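PDB 1N8P: cystathionine gamma-lyase from Saccharomyces cerevisiae, which is an enzyme of the Cys/Met metabolism PLP-dependent family, with bound pyridoxal-5'-phosphate and four copies of the chain in the assembly. Local coordinates for residues V25-S30 and N54-N59; A66-Q71 and V215-N220; T83-Q88 and E225-L230. All coordinates share one frame; numbering follows the deposited sequence.

Contact 1 (V25-S30 and N54-N59)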
loop_
_atom_site.group_PDB
_atom_site.type_symbol
_atom_site.label_atom_id
_atom_site.label_comp_id
_atom_site.label_asym_id
_atom_site.label_seq_id
_atom_site.Cartn_x
_atom_site.Cartn_y
_atom_site.Cartn_z
ATOM N N VAL A 25 7.701 1.693 -17.083
ATOM C CA VAL A 25 8.100 3.089 -17.050
ATOM C C VAL A 25 8.062 3.436 -15.575
ATOM O O VAL A 25 8.767 4.323 -15.120
ATOM C CB VAL A 25 7.099 4.005 -17.808
ATOM C CG1 VAL A 25 7.393 5.484 -17.499
ATOM C CG2 VAL A 25 7.199 3.757 -19.324
ATOM N N ILE A 26 7.240 2.717 -14.820
ATOM C CA ILE A 26 7.143 2.983 -13.391
ATOM C C ILE A 26 7.748 1.908 -12.492
ATOM O O ILE A 26 7.389 0.725 -12.564
ATOM C CB ILE A 26 5.670 3.242 -12.974
ATOM C CG1 ILE A 26 5.249 4.630 -13.463
ATOM C CG2 ILE A 26 5.506 3.143 -11.449
ATOM C CD1 ILE A 26 6.234 5.721 -13.123
ATOM N N GLU A 27 8.665 2.336 -11.631
ATOM C CA GLU A 27 9.319 1.429 -10.710
ATOM C C GLU A 27 8.309 0.687 -9.833
ATOM O O GLU A 27 7.473 1.314 -9.181
ATOM C CB GLU A 27 10.266 2.199 -9.809
ATOM C CG GLU A 27 11.258 1.315 -9.105
ATOM C CD GLU A 27 11.738 1.900 -7.790
ATOM O OE1 GLU A 27 12.690 1.341 -7.184
ATOM O OE2 GLU A 27 11.152 2.917 -7.358
ATOM N N PRO A 28 8.375 -0.663 -9.804
ATOM C CA PRO A 28 7.475 -1.498 -8.998
ATOM C C PRO A 28 7.926 -1.528 -7.533
ATOM O O PRO A 28 9.059 -1.189 -7.224
ATOM C CB PRO A 28 7.609 -2.867 -9.655
ATOM C CG PRO A 28 9.060 -2.896 -9.985
ATOM C CD PRO A 28 9.251 -1.517 -10.631
ATOM N N ILE A 29 7.038 -1.954 -6.639
ATOM C CA ILE A 29 7.354 -2.019 -5.220
ATOM C C ILE A 29 7.928 -3.365 -4.826
ATOM O O ILE A 29 7.223 -4.361 -4.774
ATOM C CB ILE A 29 6.106 -1.737 -4.361
ATOM C CG1 ILE A 29 5.622 -0.305 -4.635
ATOM C CG2 ILE A 29 6.437 -1.914 -2.876
ATOM C CD1 ILE A 29 4.426 0.147 -3.797
ATOM N N SER A 30 9.218 -3.383 -4.526
ATOM C CA SER A 30 9.867 -4.617 -4.151
ATOM C C SER A 30 9.963 -4.762 -2.639
ATOM O O SER A 30 10.770 -4.098 -1.986
ATOM C CB SER A 30 11.249 -4.680 -4.800
ATOM O OG SER A 30 11.136 -4.414 -6.192
ATOM N N ASN A 54 17.793 -3.024 -1.321
ATOM C CA ASN A 54 16.621 -3.377 -2.128
ATOM C C ASN A 54 16.417 -2.242 -3.131
ATOM O O ASN A 54 16.695 -1.088 -2.829
ATOM C CB ASN A 54 15.369 -3.527 -1.262
ATOM C CG ASN A 54 14.691 -2.191 -0.964
ATOM O OD1 ASN A 54 14.911 -1.598 0.095
ATOM N ND2 ASN A 54 13.865 -1.711 -1.899
ATOM N N PRO A 55 15.906 -2.547 -4.323
ATOM C CA PRO A 55 15.678 -1.545 -5.372
ATOM C C PRO A 55 15.045 -0.197 -5.007
ATOM O O PRO A 55 15.540 0.882 -5.396
ATOM C CB PRO A 55 14.843 -2.306 -6.402
ATOM C CG PRO A 55 14.127 -3.317 -5.569
ATOM C CD PRO A 55 15.205 -3.798 -4.639
ATOM N N ASN A 56 13.936 -0.251 -4.280
ATOM C CA ASN A 56 13.234 0.977 -3.902
ATOM C C ASN A 56 14.063 1.967 -3.074
ATOM O O ASN A 56 13.996 3.168 -3.298
ATOM C CB ASN A 56 11.936 0.627 -3.176
ATOM C CG ASN A 56 10.905 -0.006 -4.107
ATOM O OD1 ASN A 56 10.210 -0.930 -3.715
ATOM N ND2 ASN A 56 10.801 0.500 -5.339
ATOM N N ARG A 57 14.846 1.465 -2.130
ATOM C CA ARG A 57 15.682 2.316 -1.305
ATOM C C ARG A 57 16.775 2.860 -2.201
ATOM O O ARG A 57 16.866 4.072 -2.428
ATOM C CB ARG A 57 16.311 1.506 -0.181
ATOM C CG ARG A 57 16.778 2.367 0.972
ATOM C CD ARG A 57 17.270 1.524 2.125
ATOM N NE ARG A 57 18.563 0.926 1.836
ATOM C CZ ARG A 57 18.872 -0.347 2.072
ATOM N NH1 ARG A 57 17.974 -1.174 2.602
ATOM N NH2 ARG A 57 20.088 -0.796 1.777
ATOM N N GLU A 58 17.600 1.947 -2.716
ATOM C CA GLU A 58 18.709 2.293 -3.600
ATOM C C GLU A 58 18.308 3.328 -4.637
ATOM O O GLU A 58 18.949 4.361 -4.782
ATOM C CB GLU A 58 19.211 1.045 -4.310
ATOM C CG GLU A 58 20.441 1.262 -5.157
ATOM C CD GLU A 58 20.686 0.099 -6.100
ATOM O OE1 GLU A 58 19.939 -0.011 -7.107
ATOM O OE2 GLU A 58 21.615 -0.699 -5.824
ATOM N N ASN A 59 17.237 3.069 -5.366
ATOM C CA ASN A 59 16.836 4.036 -6.371
ATOM C C ASN A 59 16.525 5.378 -5.765
ATOM O O ASN A 59 16.817 6.395 -6.369
ATOM C CB ASN A 59 15.629 3.544 -7.160
ATOM C CG ASN A 59 15.988 2.493 -8.182
ATOM O OD1 ASN A 59 17.117 2.467 -8.709
ATOM N ND2 ASN A 59 15.027 1.628 -8.491
#
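The Asn56 side chain lies against the backbone of Pro28, Ile29 and Ser30 and uses both ends of its amide there. ND2 donates to Pro28 O at 3.1 Å, with the acceptor close to the amide plane of Asn56. OD1 accepts from Ser30 N at 2.8 Å. The two bonds fix the amide's rotation, and the loop 25-30 is read through its backbone.

Glu27 reaches the helix with a long arm. Its CG is anti to the backbone N (chi1 -164°), and the chain runs extended from there. Asn59, one helical turn after Pro55, donates from ND2 to Glu27 OE1 at 2.7 Å. The bond is nearly straight, but the donor sits above the carboxylate plane. Asn56 ND2 is also near, 2.8 Å from the same OE1.

Ser30 closes the other end of the contact. Its OG lies 3.2 Å from Pro55 CG, at the ring that begins helix 55-67. Asn54 is the N-cap residue of that helix. Trp244 of helix 240-250 touches Ile29 and Asn56, and Ile29 also packs on Ile29 of a second subunit, so the loop runs between the helix and a subunit interface.

The contact is mainly polar. Two asparagine amides hold a loop that has no regular secondary structure. The N-H of Asn59 and the nearby start of the helix would probably favour a charged Glu27, although Pro55 O, an acceptor 3.4 Å from Glu27 OE1, would work against this.

Contact 2 (A66-Q71 and V215-N220); sequences ALENAQ and VLATNN
The chain leaves helix 55-67 at Glu68 and runs at 47° to the end of strand 214-218, with the CA atoms of Gln71 and Asn219 4.7 Å apart. Ala70 and Ala217 make the apolar centre, CB to CB at 3.8 Å. Both CB atoms point across the contact. Glu68 adds to this patch from the helix end. Its CB and CG each lie 4.1 Å from Ala217 CB, so both carbons lie against the same methyl group.

Beyond CG the Glu68 chain bends (chi2 58°). Its OE1 bonds to His199 NE2 on strand 196-200, and OE2 has a weak bond to Asn188 ND2. The buried carboxylate is thus satisfied outside the two segments, and the aliphatic part of Glu68 makes the contact here. Val197 touches both Glu68 and Ala217 and extends the apolar patch along the sheet.

At the solvent side, Asn219 turns its amide group toward the backbone at Ala70 and Gln71. Its side chain crosses that of Gln71 at about a right angle. The amide planes are 42° apart. Leu190 touches both Ala70 and Asn219.

The turn that brings Ala70 here is a Schellman motif. Asn69 has positive phi and is its C-prime residue. Asn69 N bonds to Ala66 O at 3.1 Å, and Ala70 N bonds to Ala65 O. Asn69 ND2 is held by Asn191. The chain then enters strand 72-76, which lies beside strand 214-218 and antiparallel to it. The contact therefore joins the end of helix 55-67 to strand 214-218, next to the outermost strand 72-76 of the seven-stranded mixed sheet, in the large PLP-binding domain of a fold type I enzyme.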
loop_
_atom_site.group_PDB
_atom_site.type_symbol
_atom_site.label_atom_id
_atom_site.label_comp_id
_atom_site.label_asym_id
_atom_site.label_seq_id
_atom_site.Cartn_x
_atom_site.Cartn_y
_atom_site.Cartn_z
ATOM N N ALA A 66 21.659 12.646 -6.405
ATOM C CA ALA A 66 21.721 13.407 -7.651
ATOM C C ALA A 66 21.159 14.788 -7.479
ATOM O O ALA A 66 21.724 15.760 -7.969
ATOM C CB ALA A 66 20.948 12.692 -8.753
ATOM N N LEU A 67 20.028 14.894 -6.800
ATOM C CA LEU A 67 19.427 16.214 -6.635
ATOM C C LEU A 67 20.317 17.010 -5.686
ATOM O O LEU A 67 20.393 18.244 -5.753
ATOM C CB LEU A 67 17.994 16.097 -6.084
ATOM C CG LEU A 67 16.946 15.263 -6.840
ATOM C CD1 LEU A 67 15.627 15.393 -6.098
ATOM C CD2 LEU A 67 16.787 15.721 -8.279
ATOM N N GLU A 68 21.020 16.293 -4.817
ATOM C CA GLU A 68 21.897 16.949 -3.870
ATOM C C GLU A 68 23.301 17.146 -4.431
ATOM O O GLU A 68 24.230 17.431 -3.680
ATOM C CB GLU A 68 21.975 16.146 -2.593
ATOM C CG GLU A 68 22.314 16.988 -1.390
ATOM C CD GLU A 68 21.310 18.113 -1.188
ATOM O OE1 GLU A 68 20.171 17.832 -0.776
ATOM O OE2 GLU A 68 21.657 19.291 -1.453
ATOM N N ASN A 69 23.444 17.016 -5.752
ATOM C CA ASN A 69 24.728 17.164 -6.444
ATOM C C ASN A 69 25.757 16.389 -5.692
ATOM O O ASN A 69 26.817 16.909 -5.397
ATOM C CB ASN A 69 25.173 18.624 -6.492
ATOM C CG ASN A 69 26.402 18.825 -7.364
ATOM O OD1 ASN A 69 26.531 18.184 -8.401
ATOM N ND2 ASN A 69 27.291 19.728 -6.962
ATOM N N ALA A 70 25.445 15.143 -5.379
ATOM C CA ALA A 70 26.347 14.319 -4.604
ATOM C C ALA A 70 26.590 12.930 -5.173
ATOM O O ALA A 70 25.791 12.379 -5.924
ATOM C CB ALA A 70 25.821 14.201 -3.172
ATOM N N GLN A 71 27.711 12.357 -4.781
ATOM C CA GLN A 71 28.062 11.040 -5.251
ATOM C C GLN A 71 27.283 9.936 -4.536
ATOM O O GLN A 71 26.902 8.941 -5.151
ATOM C CB GLN A 71 29.571 10.826 -5.071
ATOM C CG GLN A 71 30.437 11.576 -6.083
ATOM C CD GLN A 71 30.308 11.003 -7.466
ATOM O OE1 GLN A 71 30.622 9.830 -7.691
ATOM N NE2 GLN A 71 29.833 11.818 -8.405
ATOM N N VAL A 215 17.250 10.962 4.828
ATOM C CA VAL A 215 18.337 10.595 3.915
ATOM C C VAL A 215 19.510 11.558 3.983
ATOM O O VAL A 215 19.334 12.745 4.271
ATOM C CB VAL A 215 17.889 10.525 2.445
ATOM C CG1 VAL A 215 16.921 9.402 2.283
ATOM C CG2 VAL A 215 17.279 11.855 2.003
ATOM N N LEU A 216 20.706 11.036 3.723
ATOM C CA LEU A 216 21.900 11.862 3.718
ATOM C C LEU A 216 22.568 11.631 2.380
ATOM O O LEU A 216 22.225 10.691 1.630
ATOM C CB LEU A 216 22.819 11.486 4.901
ATOM C CG LEU A 216 23.982 10.468 4.984
ATOM C CD1 LEU A 216 23.879 9.644 6.293
ATOM C CD2 LEU A 216 23.994 9.537 3.801
ATOM N N ALA A 217 23.488 12.529 2.059
ATOM C CA ALA A 217 24.280 12.432 0.841
ATOM C C ALA A 217 25.684 12.972 1.151
ATOM O O ALA A 217 25.853 13.883 1.986
ATOM C CB ALA A 217 23.640 13.224 -0.276
ATOM N N THR A 218 26.683 12.367 0.511
ATOM C CA THR A 218 28.083 12.775 0.643
ATOM C C THR A 218 28.871 12.304 -0.568
ATOM O O THR A 218 28.520 11.324 -1.232
ATOM C CB THR A 218 28.781 12.198 1.862
ATOM O OG1 THR A 218 28.796 10.780 1.759
ATOM C CG2 THR A 218 28.069 12.585 3.125
ATOM N N ASN A 219 29.951 13.030 -0.837
ATOM C CA ASN A 219 30.851 12.773 -1.947
ATOM C C ASN A 219 32.025 11.969 -1.432
ATOM O O ASN A 219 32.754 11.361 -2.200
ATOM C CB ASN A 219 31.321 14.107 -2.498
ATOM C CG ASN A 219 30.260 14.793 -3.302
ATOM O OD1 ASN A 219 30.190 16.011 -3.356
ATOM N ND2 ASN A 219 29.433 14.003 -3.957
ATOM N N ASN A 220 32.174 11.963 -0.114
ATOM C CA ASN A 220 33.250 11.276 0.584
ATOM C C ASN A 220 33.025 9.764 0.645
ATOM O O ASN A 220 32.303 9.273 1.518
ATOM C CB ASN A 220 33.333 11.859 1.991
ATOM C CG ASN A 220 34.488 11.330 2.776
ATOM O OD1 ASN A 220 34.802 11.834 3.848
ATOM N ND2 ASN A 220 35.130 10.307 2.257
#

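Contact 3 (T83-Q88 and E225-L230)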
loop_
_atom_site.group_PDB
_atom_site.type_symbol
_atom_site.label_atom_id
_atom_site.label_comp_id
_atom_site.label_asym_id
_atom_site.label_seq_id
_atom_site.Cartn_x
_atom_site.Cartn_y
_atom_site.Cartn_z
ATOM N N THR A 83 20.612 11.053 11.912
ATOM C CA THR A 83 21.500 11.864 12.726
ATOM C C THR A 83 22.181 10.895 13.668
ATOM O O THR A 83 23.336 11.075 14.055
ATOM C CB THR A 83 20.703 12.866 13.564
ATOM O OG1 THR A 83 20.148 13.873 12.707
ATOM C CG2 THR A 83 21.580 13.502 14.614
ATOM N N ALA A 84 21.436 9.853 14.022
ATOM C CA ALA A 84 21.913 8.834 14.943
ATOM C C ALA A 84 23.052 8.017 14.383
ATOM O O ALA A 84 24.029 7.757 15.081
ATOM C CB ALA A 84 20.767 7.910 15.355
ATOM N N THR A 85 22.917 7.595 13.137
ATOM C CA THR A 85 23.950 6.802 12.508
ATOM C C THR A 85 25.211 7.653 12.417
ATOM O O THR A 85 26.319 7.153 12.603
ATOM C CB THR A 85 23.499 6.353 11.116
ATOM O OG1 THR A 85 22.261 5.657 11.263
ATOM C CG2 THR A 85 24.545 5.430 10.448
ATOM N N ILE A 86 25.040 8.944 12.157
ATOM C CA ILE A 86 26.186 9.823 12.051
ATOM C C ILE A 86 26.893 9.985 13.406
ATOM O O ILE A 86 28.125 9.974 13.479
ATOM C CB ILE A 86 25.791 11.213 11.522
ATOM C CG1 ILE A 86 25.136 11.097 10.144
ATOM C CG2 ILE A 86 27.039 12.087 11.412
ATOM C CD1 ILE A 86 24.789 12.486 9.491
ATOM N N LEU A 87 26.133 10.127 14.481
ATOM C CA LEU A 87 26.762 10.275 15.766
ATOM C C LEU A 87 27.426 8.990 16.264
ATOM O O LEU A 87 28.436 9.041 16.959
ATOM C CB LEU A 87 25.749 10.763 16.783
ATOM C CG LEU A 87 25.227 12.174 16.527
ATOM C CD1 LEU A 87 24.071 12.467 17.456
ATOM C CD2 LEU A 87 26.322 13.188 16.746
ATOM N N GLN A 88 26.878 7.830 15.920
ATOM C CA GLN A 88 27.461 6.584 16.399
ATOM C C GLN A 88 28.621 6.147 15.523
ATOM O O GLN A 88 29.315 5.190 15.847
ATOM C CB GLN A 88 26.393 5.481 16.486
ATOM C CG GLN A 88 25.931 4.895 15.163
ATOM C CD GLN A 88 24.533 4.256 15.252
ATOM O OE1 GLN A 88 24.107 3.532 14.343
ATOM N NE2 GLN A 88 23.812 4.537 16.342
ATOM N N GLU A 225 30.909 4.666 3.199
ATOM C CA GLU A 225 30.989 3.211 3.443
ATOM C C GLU A 225 30.933 2.792 4.911
ATOM O O GLU A 225 30.486 1.702 5.235
ATOM C CB GLU A 225 32.253 2.656 2.792
ATOM C CG GLU A 225 32.196 2.628 1.274
ATOM C CD GLU A 225 33.509 2.194 0.673
ATOM O OE1 GLU A 225 34.192 1.366 1.306
ATOM O OE2 GLU A 225 33.855 2.673 -0.428
ATOM N N ARG A 226 31.428 3.644 5.793
ATOM C CA ARG A 226 31.362 3.381 7.223
ATOM C C ARG A 226 29.870 3.514 7.561
ATOM O O ARG A 226 29.238 2.569 8.050
ATOM C CB ARG A 226 32.158 4.438 7.995
ATOM C CG ARG A 226 33.648 4.175 8.080
ATOM C CD ARG A 226 34.445 5.464 8.259
ATOM N NE ARG A 226 33.920 6.370 9.278
ATOM C CZ ARG A 226 34.240 7.661 9.339
ATOM N NH1 ARG A 226 35.081 8.180 8.442
ATOM N NH2 ARG A 226 33.711 8.444 10.278
ATOM N N LEU A 227 29.323 4.699 7.262
ATOM C CA LEU A 227 27.918 5.027 7.498
ATOM C C LEU A 227 26.940 3.978 6.935
ATOM O O LEU A 227 25.922 3.677 7.557
ATOM C CB LEU A 227 27.621 6.411 6.908
ATOM C CG LEU A 227 27.159 7.568 7.820
ATOM C CD1 LEU A 227 27.769 7.488 9.205
ATOM C CD2 LEU A 227 27.540 8.882 7.162
ATOM N N GLN A 228 27.224 3.424 5.761
ATOM C CA GLN A 228 26.341 2.394 5.220
ATOM C C GLN A 228 26.525 1.134 6.069
ATOM O O GLN A 228 25.595 0.318 6.201
ATOM C CB GLN A 228 26.691 2.078 3.765
ATOM C CG GLN A 228 26.262 0.690 3.311
ATOM C CD GLN A 228 26.727 0.360 1.901
ATOM O OE1 GLN A 228 26.099 0.743 0.918
ATOM N NE2 GLN A 228 27.846 -0.344 1.799
ATOM N N PHE A 229 27.727 0.969 6.643
ATOM C CA PHE A 229 27.987 -0.200 7.465
ATOM C C PHE A 229 27.011 -0.115 8.621
ATOM O O PHE A 229 26.095 -0.914 8.699
ATOM C CB PHE A 229 29.435 -0.246 7.987
ATOM C CG PHE A 229 29.724 -1.453 8.873
ATOM C CD1 PHE A 229 30.126 -2.667 8.326
ATOM C CD2 PHE A 229 29.543 -1.382 10.255
ATOM C CE1 PHE A 229 30.340 -3.789 9.138
ATOM C CE2 PHE A 229 29.754 -2.504 11.066
ATOM C CZ PHE A 229 30.151 -3.705 10.506
ATOM N N LEU A 230 27.191 0.866 9.500
ATOM C CA LEU A 230 26.285 1.046 10.637
ATOM C C LEU A 230 24.834 0.782 10.210
ATOM O O LEU A 230 24.083 0.086 10.909
ATOM C CB LEU A 230 26.388 2.475 11.185
ATOM C CG LEU A 230 27.628 2.829 12.004
ATOM C CD1 LEU A 230 27.744 4.315 12.150
ATOM C CD2 LEU A 230 27.532 2.182 13.378
#
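Leu230 packs against Thr85 and Gln88, where two helices of the PLP-binding domain cross beside its mixed sheet. CB of Leu230 meets Thr85 CG2 at 3.6 Å. Its two methyl carbons lie alongside the aliphatic start of Gln88: CD1 and CD2 are each 3.6 Å from Gln88 CG. The Leu230 and Gln88 side chains slide past each other in opposite directions. Gln88 CG sits between its backbone N and carbonyl carbon (chi1 74°), and the chain continues extended beyond it. Gln88 OE1 lies 3.8 Å from Leu230 CD2.

Leu227, one turn earlier, fills the other side. Its CD1 lies 4.0 Å from Ile86 CA, and CD2 is 4.4 Å from Ile86 CG1. The Thr85 methyl group is directed at the backbone of this turn, with CG2 3.7 Å from Leu227 O. The contact across the helices is mostly van der Waals, with backbone carbonyl oxygens met by methyl groups and the Gln88 amide touching Leu230 carbons.

The short helix axes of 83-88 and 225-230 approach to 9.5 Å and make an angle of 114°. The helices therefore meet over one limited patch and do not run side by side. Ser89 touches both Leu227 and Leu230 from the loop after helix 79-88.

Farther out, Ile196 of strand 196-200 touches both Ile86 and Leu227, so the pair rests on the sheet. Leu141 and Trp143 of strand 139-144 also touch Ile86. Gln88 packs on Asn115 of a fourth subunit. Thr85 has its hydroxyl turned back into its own helix, where OG1 is hydrogen-bonded to Ala81 O, and its methyl CG2 is the branch that faces helix 221-234.

From the N terminus, contact 1 comes first. It closes a short loop of 23 residues without helix or strand and ties the N-terminal segment to the start of helix 55-67. Contact 2 uses the other end of that helix and joins it to strand 214-218, 144 residues on. Contact 3 follows in series after contact 1 but crosses contact 2: segments 66-71 and 83-88 come first, then 215-220 and 225-230. It joins helix 79-88 to helix 221-234 across 136 intervening residues. Strand 214-218 and helix 221-234 are consecutive, and contacts 2 and 3 touch where Leu216 CD1 packs on Leu227 CD2 at 3.8 Å. Contact 1 stands apart, its centre 19 Å from that of contact 2.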